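Putative PAS/PAC sensor protein (Nakamurella multipartita DSM 44233, PDB 6HMJ) senses blue light through a flavin mononucleotide bound in its light-oxygen-voltage domain and mediates RNA binding and translational regulation. Local coordinates at residues 208-213 / 313-318; 248-253 / 259-264; 272-277 / 285-290. All coordinates share one frame; numbering follows the deposited sequence.

Contact 1: residues 208-213 / 313-318. With FMN (flavin mononucleotide), chain E.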
loop_
_atom_site.group_PDB
_atom_site.type_symbol
_atom_site.label_atom_id
_atom_site.label_comp_id
_atom_site.label_asym_id
_atom_site.label_seq_id
_atom_site.Cartn_x
_atom_site.Cartn_y
_atom_site.Cartn_z
ATOM N N PRO A 208 -13.786 2.413 16.927
ATOM C CA PRO A 208 -12.824 2.360 18.033
ATOM C C PRO A 208 -13.500 2.597 19.373
ATOM O O PRO A 208 -14.630 3.083 19.460
ATOM C CB PRO A 208 -11.833 3.486 17.703
ATOM C CG PRO A 208 -11.998 3.733 16.242
ATOM C CD PRO A 208 -13.440 3.461 15.951
ATOM N N SER A 209 -12.785 2.237 20.435
ATOM C CA SER A 209 -13.288 2.460 21.780
ATOM C C SER A 209 -13.360 3.957 22.074
ATOM O O SER A 209 -12.716 4.782 21.420
ATOM C CB SER A 209 -12.398 1.759 22.805
ATOM O OG SER A 209 -12.752 2.132 24.124
ATOM N N THR A 210 -14.165 4.302 23.079
ATOM C CA THR A 210 -14.373 5.686 23.485
ATOM C C THR A 210 -14.010 5.930 24.945
ATOM O O THR A 210 -14.029 7.082 25.390
ATOM C CB THR A 210 -15.838 6.081 23.227
ATOM O OG1 THR A 210 -16.064 6.164 21.812
ATOM C CG2 THR A 210 -16.188 7.418 23.851
ATOM N N LYS A 211 -13.640 4.892 25.687
ATOM C CA LYS A 211 -13.441 4.998 27.126
ATOM C C LYS A 211 -12.010 5.430 27.428
ATOM O O LYS A 211 -11.057 4.865 26.883
ATOM C CB LYS A 211 -13.751 3.658 27.794
ATOM C CG LYS A 211 -15.078 3.042 27.347
ATOM C CD LYS A 211 -16.272 3.968 27.565
ATOM C CE LYS A 211 -17.440 3.563 26.676
ATOM N NZ LYS A 211 -18.688 4.304 27.004
ATOM N N GLY A 212 -11.869 6.427 28.289
ATOM C CA GLY A 212 -10.576 6.927 28.730
ATOM C C GLY A 212 -10.238 6.452 30.126
ATOM O O GLY A 212 -10.538 5.315 30.505
ATOM N N TRP A 213 -9.616 7.332 30.905
ATOM C CA TRP A 213 -9.157 6.973 32.243
ATOM C C TRP A 213 -8.716 8.236 32.980
ATOM O O TRP A 213 -8.690 9.336 32.418
ATOM C CB TRP A 213 -8.017 5.951 32.181
ATOM C CG TRP A 213 -7.023 6.203 31.081
ATOM C CD1 TRP A 213 -6.943 5.550 29.887
ATOM C CD2 TRP A 213 -5.971 7.179 31.075
ATOM N NE1 TRP A 213 -5.906 6.055 29.138
ATOM C CE2 TRP A 213 -5.294 7.056 29.845
ATOM C CE3 TRP A 213 -5.535 8.143 31.990
ATOM C CZ2 TRP A 213 -4.208 7.860 29.505
ATOM C CZ3 TRP A 213 -4.451 8.942 31.648
ATOM C CH2 TRP A 213 -3.803 8.794 30.417
ATOM N N LEU A 313 -7.320 11.045 30.379
ATOM C CA LEU A 313 -7.608 10.884 28.960
ATOM C C LEU A 313 -9.120 10.818 28.795
ATOM O O LEU A 313 -9.793 10.058 29.500
ATOM C CB LEU A 313 -6.949 9.623 28.403
ATOM C CG LEU A 313 -7.173 9.341 26.917
ATOM C CD1 LEU A 313 -6.576 10.454 26.062
ATOM C CD2 LEU A 313 -6.591 7.988 26.526
ATOM N N ILE A 314 -9.656 11.631 27.886
ATOM C CA ILE A 314 -11.099 11.738 27.727
ATOM C C ILE A 314 -11.407 12.170 26.303
ATOM O O ILE A 314 -10.609 12.848 25.650
ATOM C CB ILE A 314 -11.705 12.721 28.761
ATOM C CG1 ILE A 314 -13.232 12.628 28.762
ATOM C CG2 ILE A 314 -11.248 14.148 28.477
ATOM C CD1 ILE A 314 -13.886 13.355 29.922
ATOM N N ARG A 315 -12.581 11.769 25.825
ATOM C CA ARG A 315 -13.035 12.127 24.488
ATOM C C ARG A 315 -13.684 13.506 24.538
ATOM O O ARG A 315 -14.563 13.755 25.369
ATOM C CB ARG A 315 -14.016 11.069 23.978
ATOM C CG ARG A 315 -14.384 11.174 22.504
ATOM C CD ARG A 315 -13.240 10.718 21.605
ATOM N NE ARG A 315 -13.648 10.593 20.206
ATOM C CZ ARG A 315 -12.802 10.474 19.186
ATOM N NH1 ARG A 315 -11.493 10.465 19.398
ATOM N NH2 ARG A 315 -13.267 10.364 17.948
ATOM N N ASN A 316 -13.240 14.406 23.663
ATOM C CA ASN A 316 -13.677 15.795 23.675
ATOM C C ASN A 316 -14.098 16.225 22.277
ATOM O O ASN A 316 -13.916 15.502 21.293
ATOM C CB ASN A 316 -12.573 16.740 24.171
ATOM C CG ASN A 316 -12.464 16.812 25.693
ATOM O OD1 ASN A 316 -11.567 17.479 26.196
ATOM N ND2 ASN A 316 -13.362 16.148 26.419
ATOM N N PHE A 317 -14.642 17.440 22.203
ATOM C CA PHE A 317 -15.208 17.967 20.969
ATOM C C PHE A 317 -14.974 19.466 20.911
ATOM O O PHE A 317 -15.224 20.173 21.891
ATOM C CB PHE A 317 -16.706 17.652 20.886
ATOM C CG PHE A 317 -17.034 16.219 21.190
ATOM C CD1 PHE A 317 -17.275 15.810 22.490
ATOM C CD2 PHE A 317 -17.076 15.275 20.177
ATOM C CE1 PHE A 317 -17.563 14.490 22.772
ATOM C CE2 PHE A 317 -17.366 13.956 20.454
ATOM C CZ PHE A 317 -17.608 13.562 21.752
ATOM N N ARG A 318 -14.499 19.941 19.763
ATOM C CA ARG A 318 -14.297 21.364 19.553
ATOM C C ARG A 318 -15.647 22.066 19.409
ATOM O O ARG A 318 -16.706 21.435 19.375
ATOM C CB ARG A 318 -13.433 21.598 18.314
ATOM C CG ARG A 318 -12.134 20.802 18.314
ATOM C CD ARG A 318 -11.285 21.091 17.083
ATOM N NE ARG A 318 -11.981 20.777 15.836
ATOM C CZ ARG A 318 -11.423 20.834 14.630
ATOM N NH1 ARG A 318 -10.152 21.184 14.494
ATOM N NH2 ARG A 318 -12.139 20.536 13.555
HETATM N N1 FMN E . -12.819 18.099 31.357
HETATM C C2 FMN E . -12.797 17.785 30.042
HETATM O O2 FMN E . -13.587 16.918 29.613
HETATM N N3 FMN E . -11.954 18.370 29.174
HETATM C C4 FMN E . -11.073 19.304 29.542
HETATM O O4 FMN E . -10.306 19.826 28.705
HETATM C C4A FMN E . -11.033 19.708 30.963
HETATM N N5 FMN E . -10.177 20.643 31.416
HETATM C C5A FMN E . -10.167 20.988 32.724
HETATM C C6 FMN E . -9.265 21.956 33.156
HETATM C C7 FMN E . -9.231 22.335 34.490
HETATM C C7M FMN E . -8.250 23.387 34.936
HETATM C C8 FMN E . -10.157 21.695 35.461
HETATM C C8M FMN E . -10.150 22.072 36.919
HETATM C C9 FMN E . -11.052 20.727 35.034
HETATM C C9A FMN E . -11.099 20.342 33.697
HETATM N N10 FMN E . -12.007 19.356 33.229
HETATM C C10 FMN E . -11.983 19.026 31.866
HETATM C "C1'" FMN E . -12.958 18.645 34.091
HETATM C "C2'" FMN E . -14.316 19.316 34.060
HETATM O "O2'" FMN E . -14.180 20.736 33.964
HETATM C "C3'" FMN E . -15.069 18.962 35.327
HETATM O "O3'" FMN E . -14.307 19.406 36.460
HETATM C "C4'" FMN E . -15.318 17.470 35.482
HETATM O "O4'" FMN E . -16.046 16.971 34.359
HETATM C "C5'" FMN E . -16.077 17.293 36.788
HETATM O "O5'" FMN E . -17.226 16.472 36.631
HETATM P P FMN E . -18.674 17.161 36.542
HETATM O O1P FMN E . -19.582 15.972 36.360
HETATM O O2P FMN E . -18.813 17.876 37.865
HETATM O O3P FMN E . -18.585 18.117 35.378
HETATM O O HOH W 1 -13.413 9.273 27.309
#
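Leu313 N donates to Trp213 O at 3.0 Å, and Trp213 N returns a bond to Leu313 O at 3.1 Å, the straighter of the two with an N-H...O angle of 159°. This double link defines an antiparallel hydrogen-bonded pair, through which strand 213-216 joins strand 310-317 at an outer edge of the PAS-fold sheet. Both side chains lie on the same face of that sheet. Leu313 CB sits over one face of the indole, 3.5 Å from the centroid of the six-membered ring of Trp213 and 19° off its normal, which meets the criteria for a CH-pi contact. Leu313 CD2 reaches the NE1 side of the same ring. Trp213 CG lies between the backbone N and the carbonyl carbon (chi1 40°), a setting that lays the indole over its strand partner. Beyond Gly212 the backbones are linked by a water, which donates to Thr210 O and accepts from Arg315 N. Farther along, Asn316 faces the flavin: its OD1 accepts from FMN N3 at 3.1 Å, and its ND2 donates to FMN O2 at 3.3 Å. Asn326 also bonds OD1, while ND2 additionally donates to Arg315 O at 2.9 Å from above the carbonyl plane. This donor-acceptor pattern implies an amide fixed in rotation, matching the pyrimidine edge of the flavin on a strand whose earlier residue, Leu313, pairs with Trp213 of the edge strand 213-216.

Contact 2: residues 248-253 / 259-264. With FMN (flavin mononucleotide), chain E.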
loop_
_atom_site.group_PDB
_atom_site.type_symbol
_atom_site.label_atom_id
_atom_site.label_comp_id
_atom_site.label_asym_id
_atom_site.label_seq_id
_atom_site.Cartn_x
_atom_site.Cartn_y
_atom_site.Cartn_z
ATOM N N ALA A 248 -1.917 24.090 25.226
ATOM C CA ALA A 248 -3.037 24.750 25.880
ATOM C C ALA A 248 -2.799 24.857 27.378
ATOM O O ALA A 248 -2.310 23.921 28.016
ATOM C CB ALA A 248 -4.336 23.989 25.613
ATOM N N ILE A 249 -3.148 26.015 27.936
ATOM C CA ILE A 249 -3.066 26.262 29.369
ATOM C C ILE A 249 -4.386 26.874 29.817
ATOM O O ILE A 249 -4.886 27.815 29.190
ATOM C CB ILE A 249 -1.888 27.193 29.719
ATOM C CG1 ILE A 249 -0.577 26.601 29.189
ATOM C CG2 ILE A 249 -1.818 27.425 31.233
ATOM C CD1 ILE A 249 0.632 27.482 29.407
ATOM N N THR A 250 -4.955 26.331 30.891
ATOM C CA THR A 250 -6.194 26.843 31.455
ATOM C C THR A 250 -6.085 26.855 32.973
ATOM O O THR A 250 -5.371 26.040 33.568
ATOM C CB THR A 250 -7.405 26.005 31.021
ATOM O OG1 THR A 250 -7.179 24.629 31.352
ATOM C CG2 THR A 250 -7.634 26.135 29.524
ATOM N N VAL A 251 -6.794 27.792 33.592
ATOM C CA VAL A 251 -6.853 27.900 35.045
ATOM C C VAL A 251 -8.314 27.978 35.464
ATOM O O VAL A 251 -9.099 28.723 34.865
ATOM C CB VAL A 251 -6.077 29.123 35.569
ATOM C CG1 VAL A 251 -6.089 29.143 37.093
ATOM C CG2 VAL A 251 -4.648 29.122 35.039
ATOM N N ALA A 252 -8.670 27.215 36.490
ATOM C CA ALA A 252 -10.010 27.226 37.052
ATOM C C ALA A 252 -9.925 27.623 38.518
ATOM O O ALA A 252 -9.000 27.216 39.230
ATOM C CB ALA A 252 -10.684 25.861 36.914
ATOM N N ASP A 253 -10.892 28.417 38.960
ATOM C CA ASP A 253 -10.977 28.877 40.345
ATOM C C ASP A 253 -11.909 27.942 41.107
ATOM O O ASP A 253 -13.133 28.029 40.982
ATOM C CB ASP A 253 -11.465 30.322 40.398
ATOM C CG ASP A 253 -11.499 30.876 41.806
ATOM O OD1 ASP A 253 -11.278 30.101 42.758
ATOM O OD2 ASP A 253 -11.743 32.091 41.959
ATOM N N GLN A 259 -16.491 25.710 39.862
ATOM C CA GLN A 259 -15.108 25.666 39.402
ATOM C C GLN A 259 -14.952 26.304 38.015
ATOM O O GLN A 259 -14.553 25.641 37.063
ATOM C CB GLN A 259 -14.602 24.230 39.385
ATOM C CG GLN A 259 -14.840 23.473 40.687
ATOM C CD GLN A 259 -14.380 22.028 40.621
ATOM O OE1 GLN A 259 -13.937 21.549 39.573
ATOM N NE2 GLN A 259 -14.490 21.321 41.740
ATOM N N PRO A 260 -15.238 27.599 37.892
ATOM C CA PRO A 260 -15.236 28.237 36.571
ATOM C C PRO A 260 -13.834 28.484 36.035
ATOM O O PRO A 260 -12.848 28.538 36.771
ATOM C CB PRO A 260 -15.958 29.566 36.825
ATOM C CG PRO A 260 -15.679 29.861 38.265
ATOM C CD PRO A 260 -15.662 28.527 38.957
ATOM N N LEU A 261 -13.770 28.645 34.715
ATOM C CA LEU A 261 -12.523 28.992 34.051
ATOM C C LEU A 261 -12.223 30.466 34.283
ATOM O O LEU A 261 -13.094 31.322 34.093
ATOM C CB LEU A 261 -12.609 28.719 32.550
ATOM C CG LEU A 261 -12.244 27.338 32.005
ATOM C CD1 LEU A 261 -12.424 27.328 30.496
ATOM C CD2 LEU A 261 -10.820 26.952 32.373
ATOM N N VAL A 262 -10.991 30.759 34.687
ATOM C CA VAL A 262 -10.542 32.135 34.872
ATOM C C VAL A 262 -9.368 32.495 33.974
ATOM O O VAL A 262 -8.976 33.671 33.942
ATOM C CB VAL A 262 -10.194 32.426 36.348
ATOM C CG1 VAL A 262 -11.429 32.265 37.216
ATOM C CG2 VAL A 262 -9.090 31.506 36.840
ATOM N N TYR A 263 -8.799 31.536 33.242
ATOM C CA TYR A 263 -7.769 31.827 32.258
ATOM C C TYR A 263 -7.750 30.742 31.189
ATOM O O TYR A 263 -7.983 29.564 31.472
ATOM C CB TYR A 263 -6.374 31.938 32.882
ATOM C CG TYR A 263 -5.304 32.157 31.838
ATOM C CD1 TYR A 263 -5.106 33.408 31.271
ATOM C CD2 TYR A 263 -4.510 31.106 31.399
ATOM C CE1 TYR A 263 -4.140 33.609 30.305
ATOM C CE2 TYR A 263 -3.540 31.298 30.435
ATOM C CZ TYR A 263 -3.359 32.547 29.890
ATOM O OH TYR A 263 -2.390 32.736 28.929
ATOM N N ALA A 264 -7.451 31.157 29.958
ATOM C CA ALA A 264 -7.282 30.229 28.842
ATOM C C ALA A 264 -6.446 30.922 27.776
ATOM O O ALA A 264 -6.808 32.013 27.321
ATOM C CB ALA A 264 -8.634 29.793 28.277
HETATM N N1 FMN E . -12.819 18.099 31.357
HETATM C C2 FMN E . -12.797 17.785 30.042
HETATM O O2 FMN E . -13.587 16.918 29.613
HETATM N N3 FMN E . -11.954 18.370 29.174
HETATM C C4 FMN E . -11.073 19.304 29.542
HETATM O O4 FMN E . -10.306 19.826 28.705
HETATM C C4A FMN E . -11.033 19.708 30.963
HETATM N N5 FMN E . -10.177 20.643 31.416
HETATM C C5A FMN E . -10.167 20.988 32.724
HETATM C C6 FMN E . -9.265 21.956 33.156
HETATM C C7 FMN E . -9.231 22.335 34.490
HETATM C C7M FMN E . -8.250 23.387 34.936
HETATM C C8 FMN E . -10.157 21.695 35.461
HETATM C C8M FMN E . -10.150 22.072 36.919
HETATM C C9 FMN E . -11.052 20.727 35.034
HETATM C C9A FMN E . -11.099 20.342 33.697
HETATM N N10 FMN E . -12.007 19.356 33.229
HETATM C C10 FMN E . -11.983 19.026 31.866
HETATM C "C1'" FMN E . -12.958 18.645 34.091
HETATM C "C2'" FMN E . -14.316 19.316 34.060
HETATM O "O2'" FMN E . -14.180 20.736 33.964
HETATM C "C3'" FMN E . -15.069 18.962 35.327
HETATM O "O3'" FMN E . -14.307 19.406 36.460
HETATM C "C4'" FMN E . -15.318 17.470 35.482
HETATM O "O4'" FMN E . -16.046 16.971 34.359
HETATM C "C5'" FMN E . -16.077 17.293 36.788
HETATM O "O5'" FMN E . -17.226 16.472 36.631
HETATM P P FMN E . -18.674 17.161 36.542
HETATM O O1P FMN E . -19.582 15.972 36.360
HETATM O O2P FMN E . -18.813 17.876 37.865
HETATM O O3P FMN E . -18.585 18.117 35.378
#
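Val251 O accepts two backbone bonds, from Val262 N at 2.8 Å and from Tyr263 N at 3.3 Å, the signature of a classic beta bulge in the hairpin formed by strands 250-253 and 261-264 of the PAS fold. The strand directions differ by 167°, and the register slips by one residue between Val251 and Ala252. The pair is closed on the other side by Val251 N, which donates to Tyr263 O at 3.0 Å. Thr250 marks the face turned to the flavin. Its CB lies beside Tyr263 O and packs against Leu261 CD2 at 3.8 Å, and its methyl CG2 continues to Ala264 CB at 4.0 Å. The hydroxyl branch lies between the backbone N and the carbonyl carbon (chi1 55°), and from there OG1 comes within 3.8 Å of FMN C6 while hydrogen-bonding Gln347 NE2 and Gly345 O. Thr250 thus lines the FMN pocket and probably helps to position Gln347, an FMN-binding residue. Ala252 CB on the same face touches the C8M methyl of the flavin. On the reverse face Val251 CB meets Tyr263 CB at 3.9 Å, and the Val251 CG1 methyl crosses to Val262 CG2. Ile237 and Ile229 of the second subunit pack here, on Val251 and Tyr263 respectively, so the hairpin contributes to the dimer contact. Past the bulge, Asp253 N donates to Pro260 O at 2.9 Å with a C=O...N angle of 168°, meeting the carbonyl almost head-on.

Contact 3: residues 272-277 / 285-290. With FMN (flavin mononucleotide), chain E.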
loop_
_atom_site.group_PDB
_atom_site.type_symbol
_atom_site.label_atom_id
_atom_site.label_comp_id
_atom_site.label_asym_id
_atom_site.label_seq_id
_atom_site.Cartn_x
_atom_site.Cartn_y
_atom_site.Cartn_z
ATOM N N THR A 272 -9.485 23.997 20.814
ATOM C CA THR A 272 -10.902 23.737 21.026
ATOM C C THR A 272 -11.810 24.514 20.084
ATOM O O THR A 272 -12.988 24.161 19.960
ATOM C CB THR A 272 -11.291 24.077 22.471
ATOM O OG1 THR A 272 -11.097 25.480 22.704
ATOM C CG2 THR A 272 -10.448 23.277 23.453
ATOM N N GLY A 273 -11.304 25.551 19.424
ATOM C CA GLY A 273 -12.155 26.420 18.643
ATOM C C GLY A 273 -12.978 27.389 19.457
ATOM O O GLY A 273 -13.844 28.068 18.893
ATOM N N TYR A 274 -12.739 27.474 20.766
ATOM C CA TYR A 274 -13.417 28.422 21.639
ATOM C C TYR A 274 -12.526 29.624 21.918
ATOM O O TYR A 274 -11.337 29.475 22.210
ATOM C CB TYR A 274 -13.797 27.770 22.972
ATOM C CG TYR A 274 -14.951 26.798 22.894
ATOM C CD1 TYR A 274 -16.264 27.250 22.923
ATOM C CD2 TYR A 274 -14.729 25.432 22.799
ATOM C CE1 TYR A 274 -17.323 26.366 22.855
ATOM C CE2 TYR A 274 -15.783 24.540 22.729
ATOM C CZ TYR A 274 -17.078 25.013 22.758
ATOM O OH TYR A 274 -18.130 24.128 22.688
ATOM N N ALA A 275 -13.108 30.815 21.837
ATOM C CA ALA A 275 -12.422 32.014 22.291
ATOM C C ALA A 275 -12.470 32.086 23.812
ATOM O O ALA A 275 -13.438 31.655 24.446
ATOM C CB ALA A 275 -13.055 33.264 21.684
ATOM N N ALA A 276 -11.401 32.618 24.401
ATOM C CA ALA A 276 -11.348 32.726 25.854
ATOM C C ALA A 276 -12.523 33.535 26.389
ATOM O O ALA A 276 -13.120 33.177 27.411
ATOM C CB ALA A 276 -10.024 33.356 26.288
ATOM N N ALA A 277 -12.884 34.620 25.700
ATOM C CA ALA A 277 -13.975 35.468 26.167
ATOM C C ALA A 277 -15.271 34.687 26.357
ATOM O O ALA A 277 -16.052 34.995 27.265
ATOM C CB ALA A 277 -14.197 36.619 25.183
ATOM N N ARG A 285 -16.383 21.463 31.490
ATOM C CA ARG A 285 -17.113 20.286 31.033
ATOM C C ARG A 285 -17.704 20.455 29.636
ATOM O O ARG A 285 -18.077 19.454 29.015
ATOM C CB ARG A 285 -18.207 19.918 32.034
ATOM C CG ARG A 285 -19.444 20.783 31.998
ATOM C CD ARG A 285 -20.516 20.187 32.891
ATOM N NE ARG A 285 -20.094 20.133 34.288
ATOM C CZ ARG A 285 -20.245 21.131 35.156
ATOM N NH1 ARG A 285 -20.807 22.272 34.777
ATOM N NH2 ARG A 285 -19.830 20.987 36.408
ATOM N N PHE A 286 -17.831 21.686 29.131
ATOM C CA PHE A 286 -18.460 21.876 27.830
ATOM C C PHE A 286 -17.708 21.159 26.715
ATOM O O PHE A 286 -18.285 20.919 25.650
ATOM C CB PHE A 286 -18.587 23.365 27.486
ATOM C CG PHE A 286 -17.288 24.130 27.533
ATOM C CD1 PHE A 286 -16.420 24.119 26.450
ATOM C CD2 PHE A 286 -16.956 24.892 28.642
ATOM C CE1 PHE A 286 -15.231 24.835 26.486
ATOM C CE2 PHE A 286 -15.771 25.611 28.687
ATOM C CZ PHE A 286 -14.908 25.585 27.608
ATOM N N LEU A 287 -16.432 20.823 26.927
ATOM C CA LEU A 287 -15.683 20.076 25.924
ATOM C C LEU A 287 -16.204 18.655 25.765
ATOM O O LEU A 287 -15.921 18.013 24.748
ATOM C CB LEU A 287 -14.198 20.048 26.288
ATOM C CG LEU A 287 -13.493 21.403 26.270
ATOM C CD1 LEU A 287 -12.074 21.275 26.782
ATOM C CD2 LEU A 287 -13.505 21.994 24.869
ATOM N N GLN A 288 -16.960 18.155 26.742
ATOM C CA GLN A 288 -17.552 16.829 26.656
ATOM C C GLN A 288 -18.843 16.819 25.848
ATOM O O GLN A 288 -19.334 15.736 25.505
ATOM C CB GLN A 288 -17.828 16.294 28.064
ATOM C CG GLN A 288 -16.584 16.163 28.927
ATOM C CD GLN A 288 -16.907 16.120 30.405
ATOM O OE1 GLN A 288 -18.019 15.774 30.799
ATOM N NE2 GLN A 288 -15.935 16.488 31.233
ATOM N N ALA A 289 -19.393 17.991 25.536
ATOM C CA ALA A 289 -20.612 18.109 24.739
ATOM C C ALA A 289 -21.714 17.213 25.298
ATOM O O ALA A 289 -22.365 16.455 24.576
ATOM C CB ALA A 289 -20.336 17.789 23.270
ATOM N N GLU A 290 -21.931 17.322 26.607
ATOM C CA GLU A 290 -22.969 16.562 27.298
ATOM C C GLU A 290 -22.842 15.064 27.027
ATOM O O GLU A 290 -23.818 14.318 27.157
ATOM C CB GLU A 290 -24.363 17.051 26.887
ATOM C CG GLU A 290 -24.572 18.560 27.000
ATOM C CD GLU A 290 -24.518 19.067 28.425
ATOM O OE1 GLU A 290 -24.472 18.234 29.353
ATOM O OE2 GLU A 290 -24.531 20.302 28.615
HETATM N N1 FMN E . -12.819 18.099 31.357
HETATM C C2 FMN E . -12.797 17.785 30.042
HETATM O O2 FMN E . -13.587 16.918 29.613
HETATM N N3 FMN E . -11.954 18.370 29.174
HETATM C C4 FMN E . -11.073 19.304 29.542
HETATM O O4 FMN E . -10.306 19.826 28.705
HETATM C C4A FMN E . -11.033 19.708 30.963
HETATM N N5 FMN E . -10.177 20.643 31.416
HETATM C C5A FMN E . -10.167 20.988 32.724
HETATM C C6 FMN E . -9.265 21.956 33.156
HETATM C C7 FMN E . -9.231 22.335 34.490
HETATM C C7M FMN E . -8.250 23.387 34.936
HETATM C C8 FMN E . -10.157 21.695 35.461
HETATM C C8M FMN E . -10.150 22.072 36.919
HETATM C C9 FMN E . -11.052 20.727 35.034
HETATM C C9A FMN E . -11.099 20.342 33.697
HETATM N N10 FMN E . -12.007 19.356 33.229
HETATM C C10 FMN E . -11.983 19.026 31.866
HETATM C "C1'" FMN E . -12.958 18.645 34.091
HETATM C "C2'" FMN E . -14.316 19.316 34.060
HETATM O "O2'" FMN E . -14.180 20.736 33.964
HETATM C "C3'" FMN E . -15.069 18.962 35.327
HETATM O "O3'" FMN E . -14.307 19.406 36.460
HETATM C "C4'" FMN E . -15.318 17.470 35.482
HETATM O "O4'" FMN E . -16.046 16.971 34.359
HETATM C "C5'" FMN E . -16.077 17.293 36.788
HETATM O "O5'" FMN E . -17.226 16.472 36.631
HETATM P P FMN E . -18.674 17.161 36.542
HETATM O O1P FMN E . -19.582 15.972 36.360
HETATM O O2P FMN E . -18.813 17.876 37.865
HETATM O O3P FMN E . -18.585 18.117 35.378
HETATM O O HOH W 2 -17.447 21.503 23.114
#
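The rings of Tyr274 and Phe286 form an edge-to-face pair, with centroids 4.8 Å apart and planes at 63°, joining two parts of the connection between helices 266-272 and 294-305: the turn at Tyr274, just past the helix end, and the 3-10 segment that carries the Arg-Phe-Leu-Gln end of the LOV signature. Phe286 presents its edge: CE1 stands over the Tyr274 face, offset toward the rim and 3.8 Å from Tyr274 CD2. The two side chains run past each other in opposite senses. At the phenol edge, in the ring plane, a water accepts from Tyr274 OH at 2.7 Å and donates to Phe286 O. Replacing Tyr274 by an alanine would probably leave the Phe286 edge without its aromatic face and this water without its phenol donor. Leu287 adds a second apolar contact, its CD2 meeting Thr272 CG2 at 3.6 Å with the side chains crossed at about a right angle. Thr272 OG1, also bonded to Phe268 O, accepts from Tyr274 N in an ST turn. On the flavin side the turn is polar as well as apolar: Gln288 NE2 donates to both FMN O2, at 2.9 Å, and FMN O4'. Arg285, salt-bridged to Asp258, uses the edge of its guanidinium, NE donating to FMN O3P at 2.7 Å and 164°.

In the fold
The three contacts gather in and at the edge of the flavin-binding PAS-fold domain, and each reaches the same FMN. Contacts 1 and 2 share the six-stranded sheet, one at each of its outermost strands, 213-216 and 261-264, with centres about 21 Å apart and no touch between them. Contact 3 sits about 15 Å from contact 1 and about 12 Å from contact 2, centre to centre, and touches both: Phe317 N lies 2.9 Å from Leu287 O, a probable hydrogen bond, and Leu261 CD1 packs on Phe286 CE2. Along the chain, contact 2 closes before contact 3 opens, and both are nested within the loop closed by contact 1. The flavin thus connects elements distant in sequence, consistent with a domain organised around its chromophore.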